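Local coordinates for protein phosphoribosylaminoimidazole carboxylase (Bombyx mori, PDB 4JA0) that probably catalyses two steps of purine biosynthesis, carboxylation of aminoimidazole ribonucleotide and synthesis of SAICAR, as a bifunctional PAICS enzyme, at residues A[36-41]-A[85-90]. Residues are numbered along the deposited sequence; the frame is centred on the assembly and turned at random.
Sequences LLNKDR and SETAFL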
ATOM      1  N   LEU A  36     -39.873  51.659  -0.081  1.00 25.10           N
ATOM      2  CA  LEU A  36     -40.126  51.939  -1.511  1.00 12.41           C
ATOM      3  C   LEU A  36     -39.097  52.947  -2.007  1.00 18.38           C
ATOM      4  O   LEU A  36     -38.896  53.993  -1.389  1.00 23.61           O
ATOM      5  CB  LEU A  36     -41.547  52.477  -1.748  1.00 10.81           C
ATOM      6  CG  LEU A  36     -42.131  52.753  -3.157  1.00 12.25           C
ATOM      7  CD1 LEU A  36     -41.586  54.010  -3.860  1.00 13.79           C
ATOM      8  CD2 LEU A  36     -41.963  51.588  -4.069  1.00 17.37           C
ATOM      9  N   LEU A  37     -38.433  52.645  -3.115  1.00 20.11           N
ATOM     10  CA  LEU A  37     -37.478  53.600  -3.664  1.00 15.26           C
ATOM     11  C   LEU A  37     -38.086  54.171  -4.915  1.00 20.77           C
ATOM     12  O   LEU A  37     -38.543  53.425  -5.779  1.00 17.60           O
ATOM     13  CB  LEU A  37     -36.109  52.956  -3.939  1.00 14.95           C
ATOM     14  CG  LEU A  37     -34.956  53.904  -4.330  1.00 27.58           C
ATOM     15  CD1 LEU A  37     -33.593  53.407  -3.850  1.00 14.31           C
ATOM     16  CD2 LEU A  37     -34.914  54.133  -5.846  1.00 12.44           C
ATOM     17  N   ASN A  38     -38.134  55.496  -4.975  1.00 22.61           N
ATOM     18  CA  ASN A  38     -38.736  56.207  -6.097  1.00 21.54           C
ATOM     19  C   ASN A  38     -37.693  57.032  -6.855  1.00 24.44           C
ATOM     20  O   ASN A  38     -37.104  57.956  -6.281  1.00 39.16           O
ATOM     21  CB  ASN A  38     -39.844  57.125  -5.575  1.00 13.61           C
ATOM     22  CG  ASN A  38     -40.843  57.502  -6.641  1.00 31.08           C
ATOM     23  OD1 ASN A  38     -40.824  56.976  -7.763  1.00 40.40           O
ATOM     24  ND2 ASN A  38     -41.727  58.426  -6.299  1.00 27.06           N
ATOM     25  N   LYS A  39     -37.430  56.699  -8.116  1.00 13.27           N
ATOM     26  CA  LYS A  39     -36.442  57.469  -8.876  1.00 21.67           C
ATOM     27  C   LYS A  39     -37.032  58.728  -9.516  1.00 23.08           C
ATOM     28  O   LYS A  39     -38.130  58.700 -10.068  1.00 22.14           O
ATOM     29  CB  LYS A  39     -35.740  56.587  -9.912  1.00 16.62           C
ATOM     30  CG  LYS A  39     -34.455  55.939  -9.366  1.00 15.36           C
ATOM     31  CD  LYS A  39     -34.111  54.660 -10.106  1.00 25.84           C
ATOM     32  CE  LYS A  39     -34.860  53.470  -9.522  1.00 50.00           C
ATOM     33  NZ  LYS A  39     -36.347  53.667  -9.421  1.00 28.51           N
ATOM     34  N   ASP A  40     -36.277  59.824  -9.457  1.00 44.10           N
ATOM     35  CA  ASP A  40     -36.743  61.125  -9.942  1.00 32.62           C
ATOM     36  C   ASP A  40     -36.123  61.454 -11.291  1.00 28.86           C
ATOM     37  O   ASP A  40     -35.042  60.965 -11.614  1.00 24.94           O
ATOM     38  CB  ASP A  40     -36.414  62.222  -8.929  1.00 20.71           C
ATOM     39  N   ARG A  41     -36.797  62.299 -12.069  1.00 26.85           N
ATOM     40  CA  ARG A  41     -36.338  62.594 -13.425  1.00 37.82           C
ATOM     41  C   ARG A  41     -35.295  63.708 -13.473  1.00 33.24           C
ATOM     42  O   ARG A  41     -35.445  64.675 -14.224  1.00 47.20           O
ATOM     43  CB  ARG A  41     -37.508  62.939 -14.363  1.00 34.29           C
ATOM     44  CG  ARG A  41     -38.110  61.757 -15.152  1.00 30.53           C
ATOM     45  CD  ARG A  41     -39.434  62.123 -15.839  1.00 43.70           C
ATOM     46  NE  ARG A  41     -40.520  62.447 -14.920  1.00 74.27           N
ATOM     47  CZ  ARG A  41     -41.433  61.571 -14.508  1.00 80.96           C
ATOM     48  NH1 ARG A  41     -41.418  60.325 -14.967  1.00 85.19           N
ATOM     49  NH2 ARG A  41     -42.388  61.946 -13.664  1.00 67.28           N
ATOM     50  N   SER A  85     -43.399  49.973  -9.726  1.00 32.16           N
ATOM     51  CA  SER A  85     -43.958  50.638 -10.889  1.00 26.18           C
ATOM     52  C   SER A  85     -42.854  50.912 -11.890  1.00 26.78           C
ATOM     53  O   SER A  85     -41.770  50.347 -11.832  1.00 31.01           O
ATOM     54  CB  SER A  85     -44.614  51.966 -10.508  1.00 24.45           C
ATOM     55  OG  SER A  85     -43.701  52.817  -9.842  1.00 30.14           O
ATOM     56  N   GLU A  86     -43.138  51.834 -12.788  1.00 33.95           N
ATOM     57  CA  GLU A  86     -42.270  52.116 -13.912  1.00 40.01           C
ATOM     58  C   GLU A  86     -41.099  52.986 -13.477  1.00 33.90           C
ATOM     59  O   GLU A  86     -40.077  53.067 -14.169  1.00 28.78           O
ATOM     60  CB  GLU A  86     -43.110  52.775 -15.017  1.00 27.18           C
ATOM     61  CG  GLU A  86     -44.119  51.800 -15.694  1.00 54.79           C
ATOM     62  CD  GLU A  86     -45.133  51.145 -14.733  1.00 69.85           C
ATOM     63  OE1 GLU A  86     -45.304  51.628 -13.588  1.00 39.55           O
ATOM     64  OE2 GLU A  86     -45.756  50.131 -15.120  1.00 77.53           O
ATOM     65  N   THR A  87     -41.252  53.616 -12.315  1.00 23.23           N
ATOM     66  CA  THR A  87     -40.239  54.530 -11.807  1.00 30.54           C
ATOM     67  C   THR A  87     -39.763  54.173 -10.405  1.00 18.64           C
ATOM     68  O   THR A  87     -38.802  54.760  -9.899  1.00 19.89           O
ATOM     69  CB  THR A  87     -40.787  55.959 -11.775  1.00 28.60           C
ATOM     70  OG1 THR A  87     -42.107  55.929 -11.208  1.00 27.91           O
ATOM     71  CG2 THR A  87     -40.860  56.531 -13.184  1.00 18.54           C
ATOM     72  N   ALA A  88     -40.407  53.178  -9.800  1.00 15.61           N
ATOM     73  CA  ALA A  88     -40.109  52.807  -8.418  1.00 19.46           C
ATOM     74  C   ALA A  88     -39.927  51.300  -8.211  1.00 13.68           C
ATOM     75  O   ALA A  88     -40.359  50.492  -9.030  1.00 11.50           O
ATOM     76  CB  ALA A  88     -41.195  53.353  -7.482  1.00 12.70           C
ATOM     77  N   PHE A  89     -39.268  50.933  -7.117  1.00 16.59           N
ATOM     78  CA  PHE A  89     -39.153  49.529  -6.740  1.00 17.57           C
ATOM     79  C   PHE A  89     -39.180  49.279  -5.230  1.00 14.91           C
ATOM     80  O   PHE A  89     -38.891  50.174  -4.431  1.00 15.38           O
ATOM     81  CB  PHE A  89     -37.900  48.883  -7.347  1.00 13.60           C
ATOM     82  CG  PHE A  89     -36.603  49.371  -6.756  1.00  8.24           C
ATOM     83  CD1 PHE A  89     -36.134  48.861  -5.549  1.00 10.40           C
ATOM     84  CD2 PHE A  89     -35.835  50.308  -7.425  1.00 12.76           C
ATOM     85  CE1 PHE A  89     -34.945  49.301  -5.006  1.00  8.79           C
ATOM     86  CE2 PHE A  89     -34.645  50.747  -6.894  1.00 12.91           C
ATOM     87  CZ  PHE A  89     -34.196  50.241  -5.685  1.00  9.08           C
ATOM     88  N   LEU A  90     -39.483  48.036  -4.866  1.00 14.69           N
ATOM     89  CA  LEU A  90     -39.521  47.606  -3.481  1.00 15.86           C
ATOM     90  C   LEU A  90     -38.204  47.012  -3.047  1.00 27.90           C
ATOM     91  O   LEU A  90     -37.639  46.132  -3.709  1.00 19.62           O
ATOM     92  CB  LEU A  90     -40.624  46.574  -3.267  1.00 14.84           C
ATOM     93  CG  LEU A  90     -41.965  47.265  -3.440  1.00 42.67           C
ATOM     94  CD1 LEU A  90     -43.107  46.278  -3.633  1.00 98.21           C
ATOM     95  CD2 LEU A  90     -42.186  48.153  -2.218  1.00 40.40           C
TER
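Leu37 and Phe89 form a hydrogen-bonded pair across two antiparallel strands, their side chains side by side on the same face, a compact example of how one face of a sheet combines apolar packing with a polar link to a helix. The backbone supplies the ladder: Leu37 N donates to Phe89 O (2.8 Å), Phe89 N returns a bond to Leu37 O (2.9 Å), and Lys39 N extends the register to Thr87 O (3.0 Å).

Apolar packing divides between the two faces. On one, Leu37 CB sits over the Phe89 ring in a CH-pi contact, 4.0 Å from the centroid and displaced toward the rim, while Leu37 CD2 reaches Phe89 CE2 at 3.6 Å. A chi1 of 70° sets Phe89 CG between the backbone N and carbonyl carbon, and Phe80 meets the ring edge-to-face. On the other face, Leu36 spreads its two methyls along the neighbouring strand, CD1 against Ala88 CB (3.7 Å) and CD2 against Leu90 CD2 (3.9 Å).

The polar component centres on Lys39. Its chain bends at chi3 and chi4, crosses Phe89 at about a right angle with CE at the ring edge, 3.8 Å from CE2, and hydrogen-bonds through NZ to Asn61 of helix 57-74. Asn61 also binds Ala88 O, tying the helix to both strands.

An alanine in place of Phe89 would probably leave Leu37 and Lys39 CE without their aromatic partner and open a gap beneath helix 57-74. Within the SAICAR synthetase region, the chemistry thus implies a sheet-helix junction in which an aromatic edge lies against the lysine chain while its buried amino group is satisfied by the helix.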